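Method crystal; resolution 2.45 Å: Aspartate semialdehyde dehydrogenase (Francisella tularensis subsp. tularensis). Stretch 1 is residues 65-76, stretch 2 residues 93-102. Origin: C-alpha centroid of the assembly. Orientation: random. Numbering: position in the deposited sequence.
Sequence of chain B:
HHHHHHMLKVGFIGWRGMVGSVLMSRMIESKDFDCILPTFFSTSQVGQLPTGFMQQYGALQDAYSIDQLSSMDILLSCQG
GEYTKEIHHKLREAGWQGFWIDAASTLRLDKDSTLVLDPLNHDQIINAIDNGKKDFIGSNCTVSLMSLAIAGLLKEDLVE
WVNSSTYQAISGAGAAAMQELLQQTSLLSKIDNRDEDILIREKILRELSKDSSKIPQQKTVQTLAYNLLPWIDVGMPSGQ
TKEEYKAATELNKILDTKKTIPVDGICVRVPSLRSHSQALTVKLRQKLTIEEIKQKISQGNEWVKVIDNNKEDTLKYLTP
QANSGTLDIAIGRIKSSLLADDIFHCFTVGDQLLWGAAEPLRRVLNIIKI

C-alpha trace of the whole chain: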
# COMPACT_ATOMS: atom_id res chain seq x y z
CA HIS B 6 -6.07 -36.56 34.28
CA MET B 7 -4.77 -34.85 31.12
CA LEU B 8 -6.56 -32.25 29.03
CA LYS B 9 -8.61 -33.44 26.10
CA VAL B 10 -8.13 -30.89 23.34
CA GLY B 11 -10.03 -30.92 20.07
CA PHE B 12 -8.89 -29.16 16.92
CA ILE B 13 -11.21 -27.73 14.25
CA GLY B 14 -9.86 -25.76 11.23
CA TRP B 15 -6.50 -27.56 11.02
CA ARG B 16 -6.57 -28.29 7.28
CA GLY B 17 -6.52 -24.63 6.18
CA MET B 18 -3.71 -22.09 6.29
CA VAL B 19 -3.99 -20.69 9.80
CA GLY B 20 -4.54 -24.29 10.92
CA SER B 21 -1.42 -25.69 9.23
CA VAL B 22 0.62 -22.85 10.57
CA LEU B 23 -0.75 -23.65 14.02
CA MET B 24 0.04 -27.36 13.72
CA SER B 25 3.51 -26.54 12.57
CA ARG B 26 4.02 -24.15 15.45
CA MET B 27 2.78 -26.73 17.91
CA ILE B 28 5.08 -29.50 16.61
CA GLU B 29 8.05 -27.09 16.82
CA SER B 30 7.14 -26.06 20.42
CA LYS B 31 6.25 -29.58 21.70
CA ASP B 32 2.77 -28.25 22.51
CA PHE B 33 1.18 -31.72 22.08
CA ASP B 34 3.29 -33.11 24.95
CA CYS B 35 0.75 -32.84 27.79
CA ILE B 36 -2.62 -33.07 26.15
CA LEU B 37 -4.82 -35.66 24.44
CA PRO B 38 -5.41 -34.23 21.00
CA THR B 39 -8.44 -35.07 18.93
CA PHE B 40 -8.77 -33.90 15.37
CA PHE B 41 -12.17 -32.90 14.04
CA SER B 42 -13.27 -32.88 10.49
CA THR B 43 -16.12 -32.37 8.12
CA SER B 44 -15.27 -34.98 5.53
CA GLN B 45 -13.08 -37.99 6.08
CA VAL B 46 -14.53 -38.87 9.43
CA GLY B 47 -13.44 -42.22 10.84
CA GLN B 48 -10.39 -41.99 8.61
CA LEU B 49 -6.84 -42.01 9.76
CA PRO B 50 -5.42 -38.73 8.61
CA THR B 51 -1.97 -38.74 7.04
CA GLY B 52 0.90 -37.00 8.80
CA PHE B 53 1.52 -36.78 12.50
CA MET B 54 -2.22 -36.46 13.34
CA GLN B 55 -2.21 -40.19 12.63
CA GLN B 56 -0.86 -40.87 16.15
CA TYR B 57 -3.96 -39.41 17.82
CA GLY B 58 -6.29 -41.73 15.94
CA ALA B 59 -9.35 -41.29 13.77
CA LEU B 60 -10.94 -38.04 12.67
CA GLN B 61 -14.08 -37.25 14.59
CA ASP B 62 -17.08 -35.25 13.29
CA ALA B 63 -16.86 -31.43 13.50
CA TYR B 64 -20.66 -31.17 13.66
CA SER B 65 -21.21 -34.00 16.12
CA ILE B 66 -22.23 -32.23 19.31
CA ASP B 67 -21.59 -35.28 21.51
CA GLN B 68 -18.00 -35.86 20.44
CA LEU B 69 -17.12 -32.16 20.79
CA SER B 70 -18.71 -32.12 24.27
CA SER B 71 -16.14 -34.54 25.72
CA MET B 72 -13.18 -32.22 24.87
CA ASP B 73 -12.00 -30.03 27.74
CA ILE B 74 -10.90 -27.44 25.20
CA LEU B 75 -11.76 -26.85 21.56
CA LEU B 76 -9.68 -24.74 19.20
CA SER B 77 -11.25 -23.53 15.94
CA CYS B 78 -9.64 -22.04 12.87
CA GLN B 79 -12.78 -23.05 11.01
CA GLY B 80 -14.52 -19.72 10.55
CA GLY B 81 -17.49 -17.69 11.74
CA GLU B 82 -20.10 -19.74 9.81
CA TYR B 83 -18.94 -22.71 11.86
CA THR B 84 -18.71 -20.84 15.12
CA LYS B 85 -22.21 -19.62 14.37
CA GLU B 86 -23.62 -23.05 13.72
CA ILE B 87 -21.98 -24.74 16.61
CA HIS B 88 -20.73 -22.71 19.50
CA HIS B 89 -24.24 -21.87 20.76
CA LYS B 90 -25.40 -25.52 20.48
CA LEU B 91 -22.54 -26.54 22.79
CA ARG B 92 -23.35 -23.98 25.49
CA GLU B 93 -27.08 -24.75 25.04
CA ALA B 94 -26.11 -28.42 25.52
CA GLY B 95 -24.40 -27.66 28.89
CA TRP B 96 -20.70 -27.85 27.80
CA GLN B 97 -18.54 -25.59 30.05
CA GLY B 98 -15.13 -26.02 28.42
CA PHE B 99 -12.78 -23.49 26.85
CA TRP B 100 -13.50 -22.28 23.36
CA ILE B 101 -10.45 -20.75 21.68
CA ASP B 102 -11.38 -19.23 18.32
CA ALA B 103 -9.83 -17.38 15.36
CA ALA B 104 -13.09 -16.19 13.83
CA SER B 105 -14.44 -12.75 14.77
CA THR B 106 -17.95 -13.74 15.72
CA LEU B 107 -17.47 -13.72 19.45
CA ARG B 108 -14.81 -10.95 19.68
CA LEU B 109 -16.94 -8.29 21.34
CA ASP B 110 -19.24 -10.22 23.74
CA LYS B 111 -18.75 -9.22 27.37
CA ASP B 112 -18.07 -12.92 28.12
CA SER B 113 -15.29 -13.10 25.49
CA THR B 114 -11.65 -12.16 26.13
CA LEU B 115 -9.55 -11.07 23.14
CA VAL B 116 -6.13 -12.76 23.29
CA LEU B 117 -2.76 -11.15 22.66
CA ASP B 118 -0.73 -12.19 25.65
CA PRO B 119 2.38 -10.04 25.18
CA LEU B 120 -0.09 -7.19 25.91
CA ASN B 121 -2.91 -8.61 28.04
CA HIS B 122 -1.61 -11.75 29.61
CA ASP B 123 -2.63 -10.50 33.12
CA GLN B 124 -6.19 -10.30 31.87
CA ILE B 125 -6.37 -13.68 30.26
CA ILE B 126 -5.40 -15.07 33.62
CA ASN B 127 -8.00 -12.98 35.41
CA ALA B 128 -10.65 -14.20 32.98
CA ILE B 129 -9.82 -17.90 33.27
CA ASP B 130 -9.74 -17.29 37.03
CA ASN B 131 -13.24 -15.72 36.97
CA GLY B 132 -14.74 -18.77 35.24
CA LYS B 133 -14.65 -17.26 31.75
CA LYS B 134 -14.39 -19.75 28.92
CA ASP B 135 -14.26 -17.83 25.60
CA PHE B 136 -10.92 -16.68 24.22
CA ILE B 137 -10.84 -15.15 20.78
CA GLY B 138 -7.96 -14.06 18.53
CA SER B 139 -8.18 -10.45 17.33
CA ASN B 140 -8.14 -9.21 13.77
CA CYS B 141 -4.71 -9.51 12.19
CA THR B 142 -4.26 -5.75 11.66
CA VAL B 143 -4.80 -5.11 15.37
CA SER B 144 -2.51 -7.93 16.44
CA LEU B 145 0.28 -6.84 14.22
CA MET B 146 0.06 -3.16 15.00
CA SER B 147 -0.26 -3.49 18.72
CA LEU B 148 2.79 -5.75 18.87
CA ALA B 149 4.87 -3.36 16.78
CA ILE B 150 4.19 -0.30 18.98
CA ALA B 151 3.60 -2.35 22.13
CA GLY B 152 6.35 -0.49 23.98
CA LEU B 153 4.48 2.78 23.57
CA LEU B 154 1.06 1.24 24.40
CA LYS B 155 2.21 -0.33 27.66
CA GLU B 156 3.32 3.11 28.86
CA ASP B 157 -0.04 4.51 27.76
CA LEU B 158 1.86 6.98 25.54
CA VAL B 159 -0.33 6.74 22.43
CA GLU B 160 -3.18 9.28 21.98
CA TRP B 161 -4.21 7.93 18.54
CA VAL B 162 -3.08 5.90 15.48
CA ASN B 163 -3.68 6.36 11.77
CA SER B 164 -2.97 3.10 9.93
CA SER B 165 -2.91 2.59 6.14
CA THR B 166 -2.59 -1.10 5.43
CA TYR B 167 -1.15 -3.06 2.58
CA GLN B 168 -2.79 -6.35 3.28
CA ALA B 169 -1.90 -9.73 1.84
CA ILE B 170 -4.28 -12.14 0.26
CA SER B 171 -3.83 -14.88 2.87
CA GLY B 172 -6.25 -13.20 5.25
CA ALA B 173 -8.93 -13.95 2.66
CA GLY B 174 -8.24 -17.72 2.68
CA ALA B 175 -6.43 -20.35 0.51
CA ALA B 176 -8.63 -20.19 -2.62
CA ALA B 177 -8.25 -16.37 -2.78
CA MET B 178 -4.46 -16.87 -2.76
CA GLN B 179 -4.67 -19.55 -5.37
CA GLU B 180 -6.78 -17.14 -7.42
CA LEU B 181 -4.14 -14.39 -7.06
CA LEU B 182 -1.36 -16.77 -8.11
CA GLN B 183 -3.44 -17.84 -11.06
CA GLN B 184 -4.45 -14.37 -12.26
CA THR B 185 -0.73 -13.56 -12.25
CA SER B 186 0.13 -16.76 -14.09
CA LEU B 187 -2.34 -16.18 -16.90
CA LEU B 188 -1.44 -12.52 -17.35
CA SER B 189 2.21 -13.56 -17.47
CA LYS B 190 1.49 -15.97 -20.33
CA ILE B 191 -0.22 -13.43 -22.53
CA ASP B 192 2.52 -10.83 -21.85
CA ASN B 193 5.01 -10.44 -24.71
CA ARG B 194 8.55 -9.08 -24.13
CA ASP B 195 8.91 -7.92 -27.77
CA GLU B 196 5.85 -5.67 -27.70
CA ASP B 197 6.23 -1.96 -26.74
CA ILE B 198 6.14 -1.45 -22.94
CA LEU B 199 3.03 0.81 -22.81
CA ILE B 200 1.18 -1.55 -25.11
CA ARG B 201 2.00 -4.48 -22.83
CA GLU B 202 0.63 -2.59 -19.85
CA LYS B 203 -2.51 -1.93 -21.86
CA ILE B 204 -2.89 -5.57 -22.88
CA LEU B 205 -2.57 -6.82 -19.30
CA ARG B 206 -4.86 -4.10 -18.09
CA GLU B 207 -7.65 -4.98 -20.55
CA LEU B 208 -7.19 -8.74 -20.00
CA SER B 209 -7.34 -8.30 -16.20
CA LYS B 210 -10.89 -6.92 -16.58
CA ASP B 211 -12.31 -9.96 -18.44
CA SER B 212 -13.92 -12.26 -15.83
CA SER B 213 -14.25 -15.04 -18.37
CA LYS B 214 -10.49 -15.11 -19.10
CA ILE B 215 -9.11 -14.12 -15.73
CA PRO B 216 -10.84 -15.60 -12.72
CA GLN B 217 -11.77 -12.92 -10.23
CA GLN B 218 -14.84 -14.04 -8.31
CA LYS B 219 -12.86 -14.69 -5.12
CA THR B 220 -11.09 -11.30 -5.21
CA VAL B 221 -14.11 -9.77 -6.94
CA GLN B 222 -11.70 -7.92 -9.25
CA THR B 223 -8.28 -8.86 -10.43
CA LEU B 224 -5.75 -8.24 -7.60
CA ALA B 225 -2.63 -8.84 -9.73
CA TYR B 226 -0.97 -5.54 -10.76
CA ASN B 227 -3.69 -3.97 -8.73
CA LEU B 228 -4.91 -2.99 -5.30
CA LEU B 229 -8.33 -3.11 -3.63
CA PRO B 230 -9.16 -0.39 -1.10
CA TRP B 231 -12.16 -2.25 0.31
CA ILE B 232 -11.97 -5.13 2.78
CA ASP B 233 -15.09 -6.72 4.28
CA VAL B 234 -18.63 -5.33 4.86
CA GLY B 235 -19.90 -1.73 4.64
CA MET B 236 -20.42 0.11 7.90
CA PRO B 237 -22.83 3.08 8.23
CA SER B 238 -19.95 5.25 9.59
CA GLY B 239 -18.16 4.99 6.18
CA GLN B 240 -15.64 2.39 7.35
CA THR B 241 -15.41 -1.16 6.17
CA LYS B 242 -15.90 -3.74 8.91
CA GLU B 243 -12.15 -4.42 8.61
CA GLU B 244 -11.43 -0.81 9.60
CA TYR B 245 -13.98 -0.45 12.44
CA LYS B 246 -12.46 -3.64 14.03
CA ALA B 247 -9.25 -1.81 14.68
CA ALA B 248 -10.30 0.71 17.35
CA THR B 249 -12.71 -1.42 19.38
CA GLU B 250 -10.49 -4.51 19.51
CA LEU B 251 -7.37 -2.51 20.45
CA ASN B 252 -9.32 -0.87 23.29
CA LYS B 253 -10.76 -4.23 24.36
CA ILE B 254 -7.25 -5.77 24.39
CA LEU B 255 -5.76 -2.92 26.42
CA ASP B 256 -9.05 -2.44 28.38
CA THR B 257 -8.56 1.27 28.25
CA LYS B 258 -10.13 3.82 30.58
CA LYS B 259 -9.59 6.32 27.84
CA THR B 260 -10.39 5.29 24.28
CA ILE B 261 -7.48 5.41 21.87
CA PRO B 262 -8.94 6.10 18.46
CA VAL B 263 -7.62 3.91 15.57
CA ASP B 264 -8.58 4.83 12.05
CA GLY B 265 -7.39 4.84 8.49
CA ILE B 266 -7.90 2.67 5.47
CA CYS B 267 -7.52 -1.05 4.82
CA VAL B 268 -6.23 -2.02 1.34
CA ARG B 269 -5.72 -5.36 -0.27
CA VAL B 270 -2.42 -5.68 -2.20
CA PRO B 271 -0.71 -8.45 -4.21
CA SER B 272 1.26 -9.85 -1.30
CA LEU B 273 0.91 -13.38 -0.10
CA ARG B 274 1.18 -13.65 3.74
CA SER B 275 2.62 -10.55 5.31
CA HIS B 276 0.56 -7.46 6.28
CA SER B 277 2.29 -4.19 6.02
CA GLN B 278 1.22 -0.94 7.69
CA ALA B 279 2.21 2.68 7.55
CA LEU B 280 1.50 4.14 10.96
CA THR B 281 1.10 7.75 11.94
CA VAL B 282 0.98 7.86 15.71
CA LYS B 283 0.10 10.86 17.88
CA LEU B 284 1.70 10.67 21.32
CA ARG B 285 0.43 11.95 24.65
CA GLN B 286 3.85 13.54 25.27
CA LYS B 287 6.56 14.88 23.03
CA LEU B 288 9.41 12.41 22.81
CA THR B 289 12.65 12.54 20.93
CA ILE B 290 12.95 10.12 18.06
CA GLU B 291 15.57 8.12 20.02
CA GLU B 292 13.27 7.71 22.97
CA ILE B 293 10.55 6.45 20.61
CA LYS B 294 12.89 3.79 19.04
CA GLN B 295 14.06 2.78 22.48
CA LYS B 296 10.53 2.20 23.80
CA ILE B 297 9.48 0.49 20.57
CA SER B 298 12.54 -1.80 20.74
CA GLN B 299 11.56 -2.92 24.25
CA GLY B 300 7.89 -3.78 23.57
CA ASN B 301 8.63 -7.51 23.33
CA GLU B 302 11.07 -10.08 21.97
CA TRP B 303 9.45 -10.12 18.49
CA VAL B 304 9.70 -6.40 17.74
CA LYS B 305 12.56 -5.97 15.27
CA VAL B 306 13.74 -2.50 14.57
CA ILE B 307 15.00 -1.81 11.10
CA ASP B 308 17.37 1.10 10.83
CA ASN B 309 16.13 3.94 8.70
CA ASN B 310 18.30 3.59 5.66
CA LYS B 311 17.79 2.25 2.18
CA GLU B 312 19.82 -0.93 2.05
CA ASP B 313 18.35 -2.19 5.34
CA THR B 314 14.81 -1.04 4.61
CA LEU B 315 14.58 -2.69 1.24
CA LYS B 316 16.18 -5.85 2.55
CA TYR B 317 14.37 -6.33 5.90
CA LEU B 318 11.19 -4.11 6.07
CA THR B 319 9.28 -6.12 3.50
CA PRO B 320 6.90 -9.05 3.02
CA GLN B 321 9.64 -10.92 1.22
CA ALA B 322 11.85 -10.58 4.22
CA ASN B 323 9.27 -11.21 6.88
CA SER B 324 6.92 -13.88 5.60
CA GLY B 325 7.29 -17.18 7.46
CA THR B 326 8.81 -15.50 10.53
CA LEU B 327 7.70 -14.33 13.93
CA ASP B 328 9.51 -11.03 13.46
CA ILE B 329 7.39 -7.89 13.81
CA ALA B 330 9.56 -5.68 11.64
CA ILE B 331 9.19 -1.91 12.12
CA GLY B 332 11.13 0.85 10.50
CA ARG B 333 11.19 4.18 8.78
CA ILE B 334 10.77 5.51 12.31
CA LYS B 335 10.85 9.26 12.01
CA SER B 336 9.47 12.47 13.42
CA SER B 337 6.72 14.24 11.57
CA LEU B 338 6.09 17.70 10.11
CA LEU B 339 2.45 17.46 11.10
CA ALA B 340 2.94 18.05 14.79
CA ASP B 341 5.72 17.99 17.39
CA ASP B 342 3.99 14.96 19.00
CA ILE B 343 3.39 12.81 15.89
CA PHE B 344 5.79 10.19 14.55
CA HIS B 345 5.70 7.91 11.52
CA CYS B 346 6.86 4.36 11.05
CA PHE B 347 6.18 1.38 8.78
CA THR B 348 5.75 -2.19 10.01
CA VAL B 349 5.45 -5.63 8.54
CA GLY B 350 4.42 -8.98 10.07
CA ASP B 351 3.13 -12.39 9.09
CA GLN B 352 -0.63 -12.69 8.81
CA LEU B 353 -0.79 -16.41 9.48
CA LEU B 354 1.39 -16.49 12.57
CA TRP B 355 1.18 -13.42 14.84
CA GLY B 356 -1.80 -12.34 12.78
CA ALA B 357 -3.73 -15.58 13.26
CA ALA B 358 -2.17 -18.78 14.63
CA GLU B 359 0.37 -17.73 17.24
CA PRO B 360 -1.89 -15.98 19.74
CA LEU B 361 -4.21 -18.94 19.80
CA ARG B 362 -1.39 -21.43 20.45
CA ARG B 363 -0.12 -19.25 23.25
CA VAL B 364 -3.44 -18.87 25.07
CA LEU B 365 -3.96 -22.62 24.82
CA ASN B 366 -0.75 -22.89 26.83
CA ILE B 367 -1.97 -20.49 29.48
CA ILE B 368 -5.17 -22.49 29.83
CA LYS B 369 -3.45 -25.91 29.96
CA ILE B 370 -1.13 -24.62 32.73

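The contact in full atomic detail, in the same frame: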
# COMPACT_ATOMS: atom_id res chain seq x y z
N SER B 65 -20.65 -33.15 15.07
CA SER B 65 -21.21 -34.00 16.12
C SER B 65 -21.04 -33.28 17.43
O SER B 65 -19.92 -33.04 17.87
CB SER B 65 -20.54 -35.36 16.21
OG SER B 65 -20.76 -35.91 17.50
N ILE B 66 -22.17 -32.98 18.05
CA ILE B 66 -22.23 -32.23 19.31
C ILE B 66 -21.82 -33.08 20.52
O ILE B 66 -21.44 -32.54 21.56
CB ILE B 66 -23.65 -31.68 19.55
CG1 ILE B 66 -24.05 -30.75 18.40
CG2 ILE B 66 -23.74 -30.97 20.90
CD1 ILE B 66 -23.16 -29.54 18.22
N ASP B 67 -21.93 -34.39 20.39
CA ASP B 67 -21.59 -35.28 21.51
C ASP B 67 -20.09 -35.39 21.63
O ASP B 67 -19.54 -35.30 22.71
CB ASP B 67 -22.20 -36.68 21.32
CG ASP B 67 -23.58 -36.80 21.94
OD1 ASP B 67 -24.37 -35.84 21.84
OD2 ASP B 67 -23.87 -37.88 22.52
N GLN B 68 -19.45 -35.62 20.50
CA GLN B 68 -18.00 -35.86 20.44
C GLN B 68 -17.25 -34.61 20.88
O GLN B 68 -16.31 -34.69 21.66
CB GLN B 68 -17.58 -36.30 19.03
CG GLN B 68 -18.15 -37.67 18.64
CD GLN B 68 -17.55 -38.26 17.35
OE1 GLN B 68 -17.69 -37.70 16.25
NE2 GLN B 68 -16.90 -39.39 17.49
N LEU B 69 -17.70 -33.45 20.39
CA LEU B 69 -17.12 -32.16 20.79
C LEU B 69 -17.25 -31.93 22.30
O LEU B 69 -16.31 -31.49 22.95
CB LEU B 69 -17.81 -31.00 20.06
CG LEU B 69 -17.56 -30.80 18.56
CD1 LEU B 69 -18.54 -29.77 18.03
CD2 LEU B 69 -16.13 -30.37 18.30
N SER B 70 -18.41 -32.28 22.84
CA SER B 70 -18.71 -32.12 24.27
C SER B 70 -17.72 -32.75 25.24
O SER B 70 -17.54 -32.28 26.36
CB SER B 70 -20.08 -32.70 24.59
OG SER B 70 -21.10 -32.04 23.85
N SER B 71 -17.09 -33.84 24.83
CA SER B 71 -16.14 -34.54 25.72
C SER B 71 -14.77 -33.83 25.80
O SER B 71 -14.03 -34.07 26.76
CB SER B 71 -15.93 -35.96 25.23
OG SER B 71 -15.76 -35.93 23.82
N MET B 72 -14.43 -33.00 24.81
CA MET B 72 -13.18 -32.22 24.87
C MET B 72 -13.26 -31.18 26.00
O MET B 72 -14.29 -30.57 26.22
CB MET B 72 -12.89 -31.51 23.55
CG MET B 72 -12.76 -32.41 22.32
SD MET B 72 -11.29 -33.46 22.31
CE MET B 72 -12.05 -34.98 22.89
N ASP B 73 -12.16 -31.05 26.73
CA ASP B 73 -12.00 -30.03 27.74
C ASP B 73 -11.83 -28.62 27.13
O ASP B 73 -12.18 -27.59 27.75
CB ASP B 73 -10.79 -30.36 28.59
CG ASP B 73 -11.01 -31.60 29.42
OD1 ASP B 73 -11.80 -31.49 30.39
OD2 ASP B 73 -10.43 -32.68 29.10
N ILE B 74 -11.27 -28.63 25.92
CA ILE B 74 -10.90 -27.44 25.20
C ILE B 74 -11.04 -27.71 23.72
O ILE B 74 -10.56 -28.73 23.21
CB ILE B 74 -9.43 -27.04 25.47
CG1 ILE B 74 -9.18 -26.78 26.96
CG2 ILE B 74 -9.04 -25.80 24.66
CD1 ILE B 74 -7.77 -26.32 27.28
N LEU B 75 -11.66 -26.78 23.01
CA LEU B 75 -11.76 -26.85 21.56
C LEU B 75 -11.10 -25.62 20.96
O LEU B 75 -11.20 -24.53 21.51
CB LEU B 75 -13.21 -26.92 21.12
CG LEU B 75 -13.98 -28.16 21.62
CD1 LEU B 75 -15.46 -27.95 21.39
CD2 LEU B 75 -13.49 -29.42 20.91
N LEU B 76 -10.41 -25.82 19.84
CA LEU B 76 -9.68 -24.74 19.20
C LEU B 76 -10.01 -24.69 17.70
O LEU B 76 -9.62 -25.58 16.92
CB LEU B 76 -8.19 -24.93 19.42
CG LEU B 76 -7.34 -23.68 19.23
CD1 LEU B 76 -6.03 -23.86 19.98
CD2 LEU B 76 -7.10 -23.41 17.75
N GLU B 93 -25.69 -24.28 24.91
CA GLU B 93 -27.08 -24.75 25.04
C GLU B 93 -27.17 -26.20 25.51
O GLU B 93 -28.11 -26.58 26.21
CB GLU B 93 -27.82 -24.66 23.69
CG GLU B 93 -28.32 -23.26 23.31
CD GLU B 93 -29.00 -23.25 21.94
OE1 GLU B 93 -28.93 -24.30 21.24
OE2 GLU B 93 -29.60 -22.22 21.57
N ALA B 94 -26.20 -27.01 25.10
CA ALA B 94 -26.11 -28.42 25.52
C ALA B 94 -25.25 -28.63 26.77
O ALA B 94 -24.76 -29.73 26.98
CB ALA B 94 -25.59 -29.27 24.37
N GLY B 95 -25.06 -27.58 27.57
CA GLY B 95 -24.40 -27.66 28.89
C GLY B 95 -22.87 -27.55 28.96
O GLY B 95 -22.32 -27.25 30.03
N TRP B 96 -22.18 -27.77 27.83
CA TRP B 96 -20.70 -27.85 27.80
C TRP B 96 -20.05 -26.59 28.38
O TRP B 96 -20.27 -25.53 27.87
CB TRP B 96 -20.23 -28.02 26.35
CG TRP B 96 -18.75 -28.19 26.16
CD1 TRP B 96 -18.00 -29.27 26.53
CD2 TRP B 96 -17.85 -27.28 25.51
NE1 TRP B 96 -16.69 -29.09 26.16
CE2 TRP B 96 -16.56 -27.87 25.54
CE3 TRP B 96 -17.99 -26.01 24.91
CZ2 TRP B 96 -15.43 -27.24 24.99
CZ3 TRP B 96 -16.86 -25.39 24.37
CH2 TRP B 96 -15.60 -26.01 24.41
N GLN B 97 -19.23 -26.73 29.43
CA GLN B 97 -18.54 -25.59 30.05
C GLN B 97 -17.01 -25.52 29.84
O GLN B 97 -16.28 -24.97 30.68
CB GLN B 97 -18.81 -25.55 31.54
CG GLN B 97 -20.22 -25.15 31.91
CD GLN B 97 -20.52 -25.57 33.32
OE1 GLN B 97 -19.65 -25.51 34.19
NE2 GLN B 97 -21.73 -26.06 33.57
N GLY B 98 -16.54 -26.06 28.73
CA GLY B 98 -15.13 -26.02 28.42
C GLY B 98 -14.69 -24.76 27.69
O GLY B 98 -15.51 -23.91 27.31
N PHE B 99 -13.38 -24.65 27.50
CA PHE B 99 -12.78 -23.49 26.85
C PHE B 99 -12.87 -23.54 25.34
O PHE B 99 -12.52 -24.52 24.70
CB PHE B 99 -11.32 -23.35 27.23
CG PHE B 99 -11.10 -23.14 28.69
CD1 PHE B 99 -10.93 -24.22 29.54
CD2 PHE B 99 -10.99 -21.87 29.20
CE1 PHE B 99 -10.68 -24.04 30.89
CE2 PHE B 99 -10.74 -21.67 30.53
CZ PHE B 99 -10.58 -22.76 31.38
N TRP B 100 -13.35 -22.44 24.79
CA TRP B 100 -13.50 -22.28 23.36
C TRP B 100 -12.48 -21.21 22.95
O TRP B 100 -12.61 -20.04 23.32
CB TRP B 100 -14.92 -21.83 23.04
CG TRP B 100 -15.18 -21.53 21.63
CD1 TRP B 100 -15.08 -20.32 21.03
CD2 TRP B 100 -15.64 -22.44 20.62
NE1 TRP B 100 -15.42 -20.42 19.71
CE2 TRP B 100 -15.79 -21.71 19.43
CE3 TRP B 100 -15.94 -23.81 20.61
CZ2 TRP B 100 -16.21 -22.30 18.23
CZ3 TRP B 100 -16.39 -24.39 19.42
CH2 TRP B 100 -16.50 -23.64 18.25
N ILE B 101 -11.46 -21.65 22.23
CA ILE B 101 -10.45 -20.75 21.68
C ILE B 101 -10.77 -20.64 20.19
O ILE B 101 -10.90 -21.64 19.52
CB ILE B 101 -9.02 -21.27 21.93
CG1 ILE B 101 -8.71 -21.32 23.42
CG2 ILE B 101 -7.99 -20.36 21.28
CD1 ILE B 101 -7.64 -22.32 23.80
N ASP B 102 -10.91 -19.42 19.69
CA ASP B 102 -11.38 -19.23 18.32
C ASP B 102 -10.64 -18.14 17.57
O ASP B 102 -10.37 -17.06 18.14
CB ASP B 102 -12.85 -18.82 18.39
CG ASP B 102 -13.59 -19.04 17.07
OD1 ASP B 102 -12.94 -19.22 15.99
OD2 ASP B 102 -14.85 -19.01 17.14

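The two stretches are joined by a short parallel β-ladder and, just before it, by the indole of Trp-96, which anchors the segment that follows the helix of the first stretch. The contact buries 563 Å², summed over both stretches.

In the ladder, Ile-74, Leu-75 and Leu-76 pair with Phe-99, Trp-100 and Ile-101, the strand axes lying 12° apart. Three backbone hydrogen bonds hold it. Phe-99 N donates to Asp-73 O (3.2 Å), Leu-75 N donates to Phe-99 O (3.0 Å), and Ile-101 N donates to Leu-75 O (3.0 Å, nearly linear at 174°). Phe-99 and Leu-75 thus each use both their amide and their carbonyl across the interface, the alternation expected of parallel strands. Two CA-H...O contacts supplement these bonds, from Ile-74 CA to Phe-99 O (3.4 Å) and from Leu-76 CA to Ile-101 O (3.3 Å), so that the carbonyl of Phe-99 receives both an amide and a CA-H. Gly-98 suits the entry to the strand: its CA lies 3.4 Å from Asp-73 O, and a CB here would come within 2.6 Å of that same oxygen.

Trp-96 supplies the remaining hydrogen bond between the stretches. Its CB points toward the first stretch, and with chi1 at -177° (t) Trp-96 NE1 donates to Met-72 O (2.8 Å), satisfying the indole's one polar group within a buried setting. The carbonyl of Ser-70 also lies at the ring edge, with Ser-70 O 3.0 Å from Trp-96 CD1, but its angle to NE1 is too poor for a hydrogen bond. Over one face of the indole sits Leu-75, whose CD1 is 4.0 Å from the centroid of the six-membered ring of Trp-96 in a CH-pi contact. The same methyl reaches the edge of the second indole, with Leu-75 CD1 4.2 Å from Trp-100 CZ3. Trp-100 satisfies its own nitrogen within its stretch, Trp-100 NE1 donating to Asp-102 OD2 (3.0 Å).

The sheet face bearing Ile-74, Leu-76, Phe-99 and Ile-101 carries only apolar side chains among these residues. Branched side chains fill it closely: Ile-74 CG2 meets Ile-101 CD1 at 3.8 Å, and Leu-76 CG meets Ile-101 CG2 at 4.0 Å.

Earlier in the first stretch, Ile-66 CG2 also packs against Ala-94 CB (4.3 Å), and several polar groups here are satisfied locally. Ser-65 OG caps the helix by accepting from Gln-68 N (3.3 Å), while Ser-70 OG donates to Ile-66 O at a very short 2.4 Å and Ser-71 OG to Gln-68 O at 2.6 Å.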